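Long-range contacts in GH127 beta-L-arabinofuranoside (Geobacillus stearothermophilus, PDB 4QJY), which probably hydrolyses terminal beta-L-arabinofuranosyl linkages in arabinose-containing glycans, as a glycoside hydrolase of family 127: residues Ala13-Leu18 / Asp445-Ile450; Glu149-Tyr154 / Arg162-Met167; Pro384-Pro389 / Glu640-Val645; His584-Leu589 / Pro624-Pro629. All coordinates share one frame; numbering follows the deposited sequence.

Contact 1 of 4, residues Ala13-Leu18 / Asp445-Ile450; sequences ATNVNL and DIQTEI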
loop_
_atom_site.group_PDB
_atom_site.type_symbol
_atom_site.label_atom_id
_atom_site.label_comp_id
_atom_site.label_asym_id
_atom_site.label_seq_id
_atom_site.Cartn_x
_atom_site.Cartn_y
_atom_site.Cartn_z
ATOM N N ALA A 13 35.403 -31.491 -20.765
ATOM C CA ALA A 13 35.165 -31.946 -19.379
ATOM C C ALA A 13 35.576 -30.841 -18.396
ATOM O O ALA A 13 36.720 -30.364 -18.412
ATOM C CB ALA A 13 35.934 -33.233 -19.084
ATOM N N THR A 14 34.637 -30.428 -17.550
ATOM C CA THR A 14 34.876 -29.328 -16.616
ATOM C C THR A 14 34.223 -29.603 -15.271
ATOM O O THR A 14 33.031 -29.876 -15.153
ATOM C CB THR A 14 34.420 -27.989 -17.222
ATOM O OG1 THR A 14 35.298 -27.669 -18.305
ATOM C CG2 THR A 14 34.483 -26.879 -16.211
ATOM N N ASN A 15 35.028 -29.534 -14.246
ATOM C CA ASN A 15 34.571 -29.920 -12.946
ATOM C C ASN A 15 34.826 -28.851 -11.891
ATOM O O ASN A 15 35.945 -28.466 -11.705
ATOM C CB ASN A 15 35.301 -31.193 -12.561
ATOM C CG ASN A 15 34.570 -31.955 -11.523
ATOM O OD1 ASN A 15 33.363 -32.144 -11.638
ATOM N ND2 ASN A 15 35.276 -32.388 -10.486
ATOM N N VAL A 16 33.778 -28.401 -11.201
ATOM C CA VAL A 16 33.890 -27.456 -10.094
ATOM C C VAL A 16 33.433 -28.135 -8.817
ATOM O O VAL A 16 32.340 -28.679 -8.789
ATOM C CB VAL A 16 32.986 -26.239 -10.354
ATOM C CG1 VAL A 16 33.055 -25.274 -9.193
ATOM C CG2 VAL A 16 33.366 -25.526 -11.650
ATOM N N ASN A 17 34.261 -28.152 -7.774
ATOM C CA ASN A 17 33.839 -28.655 -6.462
ATOM C C ASN A 17 33.992 -27.545 -5.461
ATOM O O ASN A 17 35.016 -26.842 -5.464
ATOM C CB ASN A 17 34.716 -29.803 -6.015
ATOM C CG ASN A 17 35.066 -30.716 -7.158
ATOM O OD1 ASN A 17 34.193 -31.341 -7.762
ATOM N ND2 ASN A 17 36.344 -30.755 -7.505
ATOM N N LEU A 18 32.969 -27.381 -4.638
ATOM C CA LEU A 18 32.926 -26.389 -3.598
ATOM C C LEU A 18 33.778 -26.872 -2.480
ATOM O O LEU A 18 33.711 -28.040 -2.135
ATOM C CB LEU A 18 31.491 -26.227 -3.078
ATOM C CG LEU A 18 30.540 -25.325 -3.855
ATOM C CD1 LEU A 18 30.493 -23.991 -3.159
ATOM C CD2 LEU A 18 30.957 -25.085 -5.298
ATOM N N ASP A 445 37.443 -25.424 -6.055
ATOM C CA ASP A 445 38.396 -25.605 -7.153
ATOM C C ASP A 445 37.763 -26.108 -8.454
ATOM O O ASP A 445 36.680 -26.658 -8.469
ATOM C CB ASP A 445 39.583 -26.433 -6.683
ATOM C CG ASP A 445 39.171 -27.688 -6.039
ATOM O OD1 ASP A 445 38.446 -28.418 -6.734
ATOM O OD2 ASP A 445 39.550 -27.925 -4.864
ATOM N N ILE A 446 38.418 -25.815 -9.553
ATOM C CA ILE A 446 37.930 -26.139 -10.867
ATOM C C ILE A 446 39.037 -26.827 -11.669
ATOM O O ILE A 446 40.180 -26.314 -11.735
ATOM C CB ILE A 446 37.505 -24.883 -11.625
ATOM C CG1 ILE A 446 37.143 -25.223 -13.067
ATOM C CG2 ILE A 446 38.605 -23.823 -11.666
ATOM C CD1 ILE A 446 36.470 -24.087 -13.772
ATOM N N GLN A 447 38.710 -27.968 -12.267
ATOM C CA GLN A 447 39.617 -28.676 -13.188
ATOM C C GLN A 447 39.009 -28.534 -14.568
ATOM O O GLN A 447 37.842 -28.817 -14.772
ATOM C CB GLN A 447 39.715 -30.139 -12.828
ATOM C CG GLN A 447 40.363 -30.417 -11.474
ATOM C CD GLN A 447 39.437 -30.246 -10.261
ATOM O OE1 GLN A 447 38.207 -30.100 -10.381
ATOM N NE2 GLN A 447 40.038 -30.265 -9.073
ATOM N N THR A 448 39.780 -28.069 -15.522
ATOM C CA THR A 448 39.214 -27.705 -16.791
ATOM C C THR A 448 40.281 -27.765 -17.897
ATOM O O THR A 448 41.359 -28.309 -17.676
ATOM C CB THR A 448 38.540 -26.320 -16.662
ATOM O OG1 THR A 448 37.849 -25.988 -17.869
ATOM C CG2 THR A 448 39.567 -25.226 -16.307
ATOM N N GLU A 449 39.968 -27.252 -19.083
ATOM C CA GLU A 449 40.915 -27.270 -20.209
ATOM C C GLU A 449 41.059 -25.861 -20.786
ATOM O O GLU A 449 40.063 -25.276 -21.248
ATOM C CB GLU A 449 40.497 -28.276 -21.308
ATOM C CG GLU A 449 40.916 -29.728 -21.046
ATOM C CD GLU A 449 40.636 -30.687 -22.210
ATOM O OE1 GLU A 449 41.189 -31.813 -22.200
ATOM O OE2 GLU A 449 39.868 -30.339 -23.137
ATOM N N ILE A 450 42.290 -25.327 -20.729
ATOM C CA ILE A 450 42.625 -23.995 -21.268
ATOM C C ILE A 450 43.723 -24.075 -22.342
ATOM O O ILE A 450 44.799 -24.654 -22.122
ATOM C CB ILE A 450 43.070 -22.998 -20.181
ATOM C CG1 ILE A 450 42.479 -23.356 -18.823
ATOM C CG2 ILE A 450 42.653 -21.587 -20.572
ATOM C CD1 ILE A 450 42.760 -22.331 -17.748
#
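Asn-17 and Asp-445 face each other as an antiparallel hydrogen-bonded pair, and their side chains add a bond of their own: ND2 of Asn-17 meets OD1 of Asp-445 at 3.2 Å, nearly along the C-O axis and 18° out of the amide plane. The carboxylate stands 77° from that amide. Its CG sits between backbone N and carbonyl carbon (chi1 52°), which swings OD1 toward Asn-17; from its own strand, NE2 of Gln-447 also reaches OD1 by a weak bond. The next hydrogen-bonded pair puts N of Asn-15 3.0 Å from O of Gln-447. Strand 15-18, close to the N-terminus, forms an outermost strand of a seven-stranded antiparallel sheet otherwise built from residues 444-529, tying the start of the catalytic region to the middle-domain region. On the face carrying Val-16 and Ile-446, CG2 of Val-16 rests 4.0 Å from CD1 of Ile-446, and Tyr-429 packs on both. Further along, Thr-14 and Thr-448 lie side by side, hydrogen-bonded OG1 to OG1 at 3.1 Å; Thr-448 OG1 has a second partner in Gln-431. On its other edge strand 444-450 pairs with strand 453-461, bonding Ile-446 to Ile-457 and Thr-448 to Val-455.

Contact 2 of 4, residues Glu149-Tyr154 / Arg162-Met167; sequences EAAVAY and RFLDIM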
loop_
_atom_site.group_PDB
_atom_site.type_symbol
_atom_site.label_atom_id
_atom_site.label_comp_id
_atom_site.label_asym_id
_atom_site.label_seq_id
_atom_site.Cartn_x
_atom_site.Cartn_y
_atom_site.Cartn_z
ATOM N N GLU A 149 14.483 -28.637 -18.935
ATOM C CA GLU A 149 15.597 -28.258 -18.081
ATOM C C GLU A 149 15.997 -29.408 -17.137
ATOM O O GLU A 149 17.177 -29.599 -16.867
ATOM C CB GLU A 149 15.258 -27.044 -17.224
ATOM C CG GLU A 149 15.146 -25.709 -17.934
ATOM C CD GLU A 149 15.325 -24.537 -16.948
ATOM O OE1 GLU A 149 14.308 -23.883 -16.559
ATOM O OE2 GLU A 149 16.498 -24.325 -16.515
ATOM N N ALA A 150 15.025 -30.110 -16.557
ATOM C CA ALA A 150 15.394 -31.233 -15.723
ATOM C C ALA A 150 16.154 -32.303 -16.535
ATOM O O ALA A 150 17.101 -32.884 -16.011
ATOM C CB ALA A 150 14.195 -31.840 -15.020
ATOM N N ALA A 151 15.737 -32.563 -17.783
ATOM C CA ALA A 151 16.333 -33.648 -18.560
ATOM C C ALA A 151 17.773 -33.352 -18.934
ATOM O O ALA A 151 18.626 -34.247 -18.839
ATOM C CB ALA A 151 15.532 -33.947 -19.816
ATOM N N VAL A 152 18.020 -32.116 -19.382
ATOM C CA VAL A 152 19.347 -31.652 -19.773
ATOM C C VAL A 152 20.223 -31.774 -18.557
ATOM O O VAL A 152 21.287 -32.379 -18.569
ATOM C CB VAL A 152 19.300 -30.195 -20.242
ATOM C CG1 VAL A 152 20.675 -29.594 -20.356
ATOM C CG2 VAL A 152 18.566 -30.057 -21.579
ATOM N N ALA A 153 19.789 -31.182 -17.484
ATOM C CA ALA A 153 20.524 -31.302 -16.228
ATOM C C ALA A 153 20.810 -32.774 -15.863
ATOM O O ALA A 153 21.917 -33.127 -15.474
ATOM C CB ALA A 153 19.736 -30.632 -15.111
ATOM N N TYR A 154 19.815 -33.643 -15.969
ATOM C CA TYR A 154 20.005 -34.992 -15.498
ATOM C C TYR A 154 21.008 -35.749 -16.399
ATOM O O TYR A 154 21.795 -36.577 -15.913
ATOM C CB TYR A 154 18.701 -35.731 -15.449
ATOM C CG TYR A 154 18.720 -36.978 -14.626
ATOM C CD1 TYR A 154 18.654 -36.931 -13.255
ATOM C CD2 TYR A 154 18.824 -38.217 -15.217
ATOM C CE1 TYR A 154 18.653 -38.075 -12.494
ATOM C CE2 TYR A 154 18.851 -39.392 -14.452
ATOM C CZ TYR A 154 18.744 -39.329 -13.104
ATOM O OH TYR A 154 18.770 -40.533 -12.335
ATOM N N ARG A 162 17.885 -41.172 -21.302
ATOM C CA ARG A 162 16.488 -41.511 -21.391
ATOM C C ARG A 162 15.554 -40.282 -21.253
ATOM O O ARG A 162 14.714 -40.031 -22.119
ATOM C CB ARG A 162 16.194 -42.616 -20.346
ATOM C CG ARG A 162 14.735 -43.040 -20.232
ATOM C CD ARG A 162 14.243 -43.725 -21.504
ATOM N NE ARG A 162 12.811 -43.991 -21.424
ATOM C CZ ARG A 162 11.969 -43.886 -22.450
ATOM N NH1 ARG A 162 12.402 -43.545 -23.670
ATOM N NH2 ARG A 162 10.676 -44.092 -22.252
ATOM N N PHE A 163 15.710 -39.530 -20.164
ATOM C CA PHE A 163 14.879 -38.346 -19.889
ATOM C C PHE A 163 15.034 -37.385 -21.090
ATOM O O PHE A 163 14.077 -36.860 -21.613
ATOM C CB PHE A 163 15.330 -37.710 -18.551
ATOM C CG PHE A 163 14.367 -36.687 -17.950
ATOM C CD1 PHE A 163 13.180 -36.296 -18.590
ATOM C CD2 PHE A 163 14.679 -36.110 -16.721
ATOM C CE1 PHE A 163 12.346 -35.363 -18.011
ATOM C CE2 PHE A 163 13.843 -35.191 -16.127
ATOM C CZ PHE A 163 12.679 -34.802 -16.771
ATOM N N LEU A 164 16.250 -37.242 -21.582
ATOM C CA LEU A 164 16.522 -36.402 -22.741
ATOM C C LEU A 164 15.811 -36.879 -24.015
ATOM O O LEU A 164 15.344 -36.049 -24.809
ATOM C CB LEU A 164 18.032 -36.292 -22.955
ATOM C CG LEU A 164 18.558 -35.224 -23.896
ATOM C CD1 LEU A 164 18.087 -33.831 -23.475
ATOM C CD2 LEU A 164 20.071 -35.304 -23.881
ATOM N N ASP A 165 15.674 -38.197 -24.196
ATOM C CA ASP A 165 14.960 -38.754 -25.374
ATOM C C ASP A 165 13.480 -38.472 -25.297
ATOM O O ASP A 165 12.893 -38.006 -26.274
ATOM C CB ASP A 165 15.214 -40.242 -25.544
ATOM C CG ASP A 165 16.640 -40.520 -26.020
ATOM O OD1 ASP A 165 17.243 -39.639 -26.731
ATOM O OD2 ASP A 165 17.172 -41.585 -25.658
ATOM N N ILE A 166 12.912 -38.701 -24.109
ATOM C CA ILE A 166 11.548 -38.295 -23.849
ATOM C C ILE A 166 11.260 -36.817 -24.197
ATOM O O ILE A 166 10.262 -36.501 -24.851
ATOM C CB ILE A 166 11.188 -38.605 -22.384
ATOM C CG1 ILE A 166 11.092 -40.103 -22.177
ATOM C CG2 ILE A 166 9.863 -38.014 -21.986
ATOM C CD1 ILE A 166 11.334 -40.502 -20.738
ATOM N N MET A 167 12.116 -35.914 -23.747
ATOM C CA MET A 167 11.839 -34.468 -23.848
ATOM C C MET A 167 12.187 -33.918 -25.216
ATOM O O MET A 167 11.606 -32.938 -25.658
ATOM C CB MET A 167 12.592 -33.711 -22.740
ATOM C CG MET A 167 12.080 -34.009 -21.347
ATOM S SD MET A 167 10.248 -33.972 -21.265
ATOM C CE MET A 167 9.970 -32.285 -21.861
HETATM O O HOH W 1 18.443 -37.304 -19.656
#
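A helical hairpin of the catalytic domain, consistent with the (alpha/alpha)6 barrel of this clan, brings helix 140-158 against helix 162-177, its successor in the chain; over these segments the axes run roughly antiparallel, 8.1 Å apart with a crossing angle of -148°. Small residues allow this close approach. The methyl of Ala-151 points at the facing helix and lies over the Phe-163 ring, CB 3.6 Å from the ring centroid and 19° off its normal, a CH-pi contact. Phe-163 presents that face because CG is anti to the backbone N (chi1 -166°), which carries the ring along the Ala-150/Ala-151 backbone. Ala-150 CB reaches the far end of the ring at 3.5 Å from Phe-163 CE2, approaching obliquely, as does Tyr-154 CB near CD2. Beside the ring, CG of Met-167 packs 3.8 Å from Ala-151 CB. One water donates to Ala-151 O at 3.2 Å and accepts from Leu-164 N at 2.9 Å, so this amide of the first turn of helix 162-177 is satisfied. Around the pair, helix 96-112 packs on Phe-163 and takes the Tyr-154 hydroxyl at Asp-103, helix 76-92 touches Ala-150, and Leu-201 of helix 194-205 meets both Val-152 and Leu-164.

Contact 3 of 4, residues Pro384-Pro389 / Glu640-Val645; sequences PLEVWP and EMVVWV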
loop_
_atom_site.group_PDB
_atom_site.type_symbol
_atom_site.label_atom_id
_atom_site.label_comp_id
_atom_site.label_asym_id
_atom_site.label_seq_id
_atom_site.Cartn_x
_atom_site.Cartn_y
_atom_site.Cartn_z
ATOM N N PRO A 384 10.402 -8.725 1.841
ATOM C CA PRO A 384 10.214 -7.303 2.131
ATOM C C PRO A 384 11.486 -6.673 2.685
ATOM O O PRO A 384 12.350 -7.391 3.152
ATOM C CB PRO A 384 9.159 -7.335 3.206
ATOM C CG PRO A 384 9.454 -8.604 3.943
ATOM C CD PRO A 384 9.926 -9.583 2.922
ATOM N N LEU A 385 11.619 -5.363 2.590
ATOM C CA LEU A 385 12.789 -4.669 3.141
ATOM C C LEU A 385 12.462 -3.968 4.449
ATOM O O LEU A 385 13.341 -3.438 5.105
ATOM C CB LEU A 385 13.368 -3.679 2.119
ATOM C CG LEU A 385 14.321 -4.297 1.115
ATOM C CD1 LEU A 385 13.519 -5.065 0.075
ATOM C CD2 LEU A 385 15.221 -3.234 0.439
ATOM N N GLU A 386 11.199 -4.009 4.853
ATOM C CA GLU A 386 10.731 -3.403 6.115
ATOM C C GLU A 386 9.513 -4.166 6.607
ATOM O O GLU A 386 8.529 -4.316 5.883
ATOM C CB GLU A 386 10.312 -1.985 5.861
ATOM C CG GLU A 386 9.879 -1.191 7.077
ATOM C CD GLU A 386 9.325 0.149 6.655
ATOM O OE1 GLU A 386 9.930 0.746 5.750
ATOM O OE2 GLU A 386 8.267 0.578 7.165
ATOM N N VAL A 387 9.567 -4.617 7.844
ATOM C CA VAL A 387 8.456 -5.252 8.406
ATOM C C VAL A 387 8.068 -4.650 9.743
ATOM O O VAL A 387 8.896 -4.474 10.620
ATOM C CB VAL A 387 8.759 -6.730 8.586
ATOM C CG1 VAL A 387 7.567 -7.422 9.184
ATOM C CG2 VAL A 387 9.107 -7.337 7.249
ATOM N N TRP A 388 6.766 -4.380 9.874
ATOM C CA TRP A 388 6.083 -4.125 11.173
ATOM C C TRP A 388 5.008 -5.188 11.315
ATOM O O TRP A 388 4.021 -5.106 10.639
ATOM C CB TRP A 388 5.499 -2.721 11.161
ATOM C CG TRP A 388 4.813 -2.305 12.415
ATOM C CD1 TRP A 388 4.877 -2.907 13.646
ATOM C CD2 TRP A 388 3.982 -1.147 12.574
ATOM N NE1 TRP A 388 4.127 -2.197 14.544
ATOM C CE2 TRP A 388 3.586 -1.105 13.923
ATOM C CE3 TRP A 388 3.534 -0.143 11.696
ATOM C CZ2 TRP A 388 2.733 -0.133 14.412
ATOM C CZ3 TRP A 388 2.693 0.861 12.185
ATOM C CH2 TRP A 388 2.290 0.846 13.524
ATOM N N PRO A 389 5.230 -6.229 12.138
ATOM C CA PRO A 389 4.331 -7.403 12.023
ATOM C C PRO A 389 2.839 -7.070 12.144
ATOM O O PRO A 389 2.018 -7.524 11.333
ATOM C CB PRO A 389 4.798 -8.350 13.164
ATOM C CG PRO A 389 6.192 -7.942 13.434
ATOM C CD PRO A 389 6.268 -6.436 13.172
ATOM N N GLU A 640 9.992 -6.794 14.225
ATOM C CA GLU A 640 10.254 -5.749 13.277
ATOM C C GLU A 640 11.606 -5.953 12.570
ATOM O O GLU A 640 12.572 -6.437 13.175
ATOM C CB GLU A 640 10.267 -4.409 14.014
ATOM C CG GLU A 640 8.915 -4.019 14.559
ATOM C CD GLU A 640 8.864 -2.569 15.038
ATOM O OE1 GLU A 640 9.562 -1.711 14.461
ATOM O OE2 GLU A 640 8.100 -2.280 15.990
ATOM N N MET A 641 11.672 -5.528 11.312
ATOM C CA MET A 641 12.952 -5.557 10.563
ATOM C C MET A 641 12.981 -4.383 9.611
ATOM O O MET A 641 11.958 -4.036 9.044
ATOM C CB MET A 641 13.133 -6.898 9.827
ATOM C CG MET A 641 14.414 -7.003 9.023
ATOM S SD MET A 641 14.285 -6.136 7.453
ATOM C CE MET A 641 13.289 -7.313 6.521
ATOM N N VAL A 642 14.149 -3.754 9.474
ATOM C CA VAL A 642 14.341 -2.663 8.537
ATOM C C VAL A 642 15.724 -2.787 7.874
ATOM O O VAL A 642 16.720 -3.046 8.527
ATOM C CB VAL A 642 14.241 -1.267 9.212
ATOM C CG1 VAL A 642 14.574 -0.167 8.218
ATOM C CG2 VAL A 642 12.823 -0.959 9.596
ATOM N N VAL A 643 15.772 -2.535 6.582
ATOM C CA VAL A 643 17.009 -2.401 5.887
ATOM C C VAL A 643 17.390 -0.944 5.773
ATOM O O VAL A 643 18.498 -0.612 6.116
ATOM C CB VAL A 643 16.936 -3.052 4.505
ATOM C CG1 VAL A 643 18.104 -2.631 3.599
ATOM C CG2 VAL A 643 16.931 -4.542 4.695
ATOM N N TRP A 644 16.502 -0.084 5.249
ATOM C CA TRP A 644 16.770 1.346 5.105
ATOM C C TRP A 644 16.461 2.091 6.424
ATOM O O TRP A 644 15.314 2.178 6.823
ATOM C CB TRP A 644 15.972 1.925 3.977
ATOM C CG TRP A 644 16.473 1.462 2.651
ATOM C CD1 TRP A 644 16.010 0.384 1.920
ATOM C CD2 TRP A 644 17.551 2.000 1.923
ATOM N NE1 TRP A 644 16.755 0.230 0.803
ATOM C CE2 TRP A 644 17.711 1.210 0.773
ATOM C CE3 TRP A 644 18.399 3.097 2.107
ATOM C CZ2 TRP A 644 18.637 1.506 -0.194
ATOM C CZ3 TRP A 644 19.357 3.357 1.137
ATOM C CH2 TRP A 644 19.501 2.538 0.043
ATOM N N VAL A 645 17.485 2.599 7.112
ATOM C CA VAL A 645 17.254 3.260 8.390
ATOM C C VAL A 645 17.282 4.776 8.272
ATOM O O VAL A 645 17.972 5.337 7.415
ATOM C CB VAL A 645 18.140 2.677 9.521
ATOM C CG1 VAL A 645 19.129 1.610 9.044
ATOM C CG2 VAL A 645 18.802 3.725 10.355
HETATM O O HOH W 2 13.738 -0.779 4.727
HETATM O O HOH W 3 12.544 1.413 5.771
HETATM O O HOH W 4 9.501 -1.824 11.308
#
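Met-641 leaves its strand with CG anti to the backbone N (chi1 179°) and then bends at both following torsions, folding its thioether back across the 384-389 segment. SD comes to 3.7 Å from Leu-385 O, and the terminal CE lies 3.5 Å from Pro-384 O and touches Val-387 CG2, a neighbour on the same face. With the thioether cut back to an alanine, a gap would probably open next to the Pro-384/Leu-385 backbone, and Val-387 CG2 would lose its methyl partner. On the face of Glu-386 and Val-642 the side chains run side by side, Glu-386 CG 3.9 Å from Val-642 CG2. Leu-385 likewise lies alongside Trp-644, its CD2 meeting the indole at the edge, 3.8 Å from NE1. The antiparallel pairing of short strands 386-387 and 641-642 sets up the two faces: Val-387 N donates to Met-641 O at 2.7 Å, tilted 16° from the carbonyl plane, and Met-641 N returns a bond to a lone pair of Val-387 O. The catalytic-domain segment thereby joins the C-terminal sheet, where Leu-561 of strand 557-562 bonds the Val-642 backbone. One water joins Leu-385 O to Trp-644 N, another Glu-386 OE1 to Trp-644 O. At the other end, Glu-640 and Trp-388 lie side by side, ring and carboxylate planes 50° apart, while the side chain of Glu-640 crosses Pro-389 at about a right angle, CG 3.8 Å from Pro-389 CD. Arg-544 of the second subunit forms a salt bridge with Glu-640 and a cation-pi contact with Trp-388, and Phe-321 of that subunit meets the indole edge-to-face.

Contact 4 of 4, residues His584-Leu589 / Pro624-Pro629; sequences HFEPDL and PFRAIP
Charge carries the contact: OE2 of Glu-586 forms a salt bridge to NH2 of Arg-626 at 3.2 Å, the two side chains crossing at about a right angle with carboxylate and guanidinium planes 61° apart. The arginine extends as far as CD and then bends at chi3 (-77°), which turns its guanidinium toward the 584-589 segment. A hydrogen bond within that segment holds the same carboxylate oxygen: His-584 NE2 donates to Glu-586 OE2 at 2.8 Å, in the plane of the imidazole but from above the carboxylate plane. One oxygen thus serves two donors, and its negative charge would probably help them sit near each other. A glutamine in place of Glu-586 would probably leave Arg-626 without a countercharge here and weaken the hold on the His-584 ring. Van der Waals contact is slighter: Leu-589 CD2, on the type I turn Glu-586 to Leu-589, lies 4.1 Å from Arg-626 NH1, and its one apolar partner across the contact is Ile-628, CD2 to CG2 4.5 Å. Strand 593-603 runs between and hydrogen-bonds to both backbones, so these side chains bridge next-but-one strands over one face of the C-terminal beta-sheet, close to a beta-hairpin turn.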
loop_
_atom_site.group_PDB
_atom_site.type_symbol
_atom_site.label_atom_id
_atom_site.label_comp_id
_atom_site.label_asym_id
_atom_site.label_seq_id
_atom_site.Cartn_x
_atom_site.Cartn_y
_atom_site.Cartn_z
ATOM N N HIS A 584 32.467 -7.130 13.485
ATOM C CA HIS A 584 33.220 -8.251 14.043
ATOM C C HIS A 584 32.508 -9.580 13.778
ATOM O O HIS A 584 31.326 -9.617 13.558
ATOM C CB HIS A 584 33.454 -8.047 15.558
ATOM C CG HIS A 584 32.238 -8.244 16.400
ATOM N ND1 HIS A 584 31.395 -7.212 16.748
ATOM C CD2 HIS A 584 31.717 -9.358 16.967
ATOM C CE1 HIS A 584 30.393 -7.681 17.473
ATOM N NE2 HIS A 584 30.569 -8.981 17.630
ATOM N N PHE A 585 33.239 -10.679 13.787
ATOM C CA PHE A 585 32.677 -11.966 13.450
ATOM C C PHE A 585 32.091 -12.645 14.687
ATOM O O PHE A 585 32.665 -12.602 15.763
ATOM C CB PHE A 585 33.743 -12.844 12.842
ATOM C CG PHE A 585 33.220 -14.121 12.272
ATOM C CD1 PHE A 585 32.371 -14.107 11.176
ATOM C CD2 PHE A 585 33.584 -15.341 12.820
ATOM C CE1 PHE A 585 31.896 -15.290 10.636
ATOM C CE2 PHE A 585 33.117 -16.530 12.277
ATOM C CZ PHE A 585 32.272 -16.505 11.177
ATOM N N GLU A 586 30.912 -13.224 14.532
ATOM C CA GLU A 586 30.237 -13.918 15.628
ATOM C C GLU A 586 30.104 -15.341 15.139
ATOM O O GLU A 586 29.213 -15.635 14.380
ATOM C CB GLU A 586 28.861 -13.321 15.880
ATOM C CG GLU A 586 28.914 -11.975 16.551
ATOM C CD GLU A 586 29.069 -12.060 18.057
ATOM O OE1 GLU A 586 29.223 -13.190 18.556
ATOM O OE2 GLU A 586 29.029 -10.997 18.743
ATOM N N PRO A 587 31.040 -16.217 15.532
ATOM C CA PRO A 587 31.120 -17.560 14.937
ATOM C C PRO A 587 29.932 -18.475 15.214
ATOM O O PRO A 587 29.742 -19.434 14.492
ATOM C CB PRO A 587 32.390 -18.142 15.569
ATOM C CG PRO A 587 32.558 -17.378 16.849
ATOM C CD PRO A 587 32.143 -15.982 16.486
ATOM N N ASP A 588 29.148 -18.150 16.227
ATOM C CA ASP A 588 28.074 -18.986 16.702
ATOM C C ASP A 588 26.703 -18.360 16.521
ATOM O O ASP A 588 25.731 -18.896 17.006
ATOM C CB ASP A 588 28.332 -19.194 18.171
ATOM C CG ASP A 588 29.722 -19.758 18.410
ATOM O OD1 ASP A 588 30.073 -20.749 17.707
ATOM O OD2 ASP A 588 30.467 -19.181 19.235
ATOM N N LEU A 589 26.637 -17.219 15.837
ATOM C CA LEU A 589 25.378 -16.551 15.598
ATOM C C LEU A 589 24.972 -16.761 14.135
ATOM O O LEU A 589 25.723 -16.408 13.216
ATOM C CB LEU A 589 25.509 -15.047 15.897
ATOM C CG LEU A 589 24.282 -14.153 15.567
ATOM C CD1 LEU A 589 23.174 -14.315 16.617
ATOM C CD2 LEU A 589 24.702 -12.694 15.484
ATOM N N PRO A 624 23.185 1.736 21.625
ATOM C CA PRO A 624 23.986 0.882 20.771
ATOM C C PRO A 624 23.036 0.126 19.863
ATOM O O PRO A 624 21.880 -0.109 20.218
ATOM C CB PRO A 624 24.682 -0.083 21.780
ATOM C CG PRO A 624 23.797 -0.121 22.979
ATOM C CD PRO A 624 22.890 1.095 22.943
ATOM N N PHE A 625 23.487 -0.204 18.662
ATOM C CA PHE A 625 22.674 -1.021 17.782
ATOM C C PHE A 625 23.472 -2.155 17.202
ATOM O O PHE A 625 24.703 -2.074 17.117
ATOM C CB PHE A 625 22.043 -0.176 16.709
ATOM C CG PHE A 625 22.929 0.152 15.603
ATOM C CD1 PHE A 625 23.110 -0.750 14.566
ATOM C CD2 PHE A 625 23.564 1.404 15.563
ATOM C CE1 PHE A 625 23.961 -0.440 13.522
ATOM C CE2 PHE A 625 24.413 1.718 14.514
ATOM C CZ PHE A 625 24.615 0.792 13.496
ATOM N N ARG A 626 22.785 -3.216 16.804
ATOM C CA ARG A 626 23.442 -4.283 16.089
ATOM C C ARG A 626 22.684 -4.613 14.809
ATOM O O ARG A 626 21.434 -4.745 14.815
ATOM C CB ARG A 626 23.580 -5.475 16.986
ATOM C CG ARG A 626 23.812 -6.787 16.255
ATOM C CD ARG A 626 23.730 -7.974 17.192
ATOM N NE ARG A 626 24.958 -8.043 17.954
ATOM C CZ ARG A 626 25.354 -9.075 18.675
ATOM N NH1 ARG A 626 24.600 -10.155 18.759
ATOM N NH2 ARG A 626 26.534 -9.008 19.299
ATOM N N ALA A 627 23.437 -4.735 13.713
ATOM C CA ALA A 627 22.901 -5.142 12.446
ATOM C C ALA A 627 23.431 -6.511 12.002
ATOM O O ALA A 627 24.604 -6.815 12.165
ATOM C CB ALA A 627 23.203 -4.107 11.384
ATOM N N ILE A 628 22.574 -7.264 11.346
ATOM C CA ILE A 628 22.937 -8.547 10.834
ATOM C C ILE A 628 22.621 -8.644 9.350
ATOM O O ILE A 628 21.801 -7.857 8.845
ATOM C CB ILE A 628 22.169 -9.648 11.568
ATOM C CG1 ILE A 628 20.667 -9.397 11.473
ATOM C CG2 ILE A 628 22.583 -9.648 13.016
ATOM C CD1 ILE A 628 19.924 -10.584 10.937
ATOM N N PRO A 629 23.270 -9.607 8.647
ATOM C CA PRO A 629 22.941 -9.799 7.233
ATOM C C PRO A 629 21.457 -9.956 6.986
ATOM O O PRO A 629 20.751 -10.691 7.720
ATOM C CB PRO A 629 23.663 -11.109 6.884
ATOM C CG PRO A 629 24.846 -11.122 7.837
ATOM C CD PRO A 629 24.184 -10.655 9.124
#

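Overall arrangement
Contacts 1 and 3 both tie the helical catalytic region to beta-rich parts later in the chain, but on opposite sides of the chain's centre, their own centres about 41 Å apart; their segments alternate along the sequence. Contact 2 joins two helices wholly within the catalytic region, with its nearest atoms about 12 Å from contact 1 and its centre about 42 Å from that of contact 3. Contacts 3 and 4 share the C-terminal sheet, where strands 641-647 and 574-586 are neighbours, and their centres lie about 17 Å apart without touching; along the chain, contact 4 falls between the two segments of contact 3. Of the four, contact 3 alone reaches the second subunit.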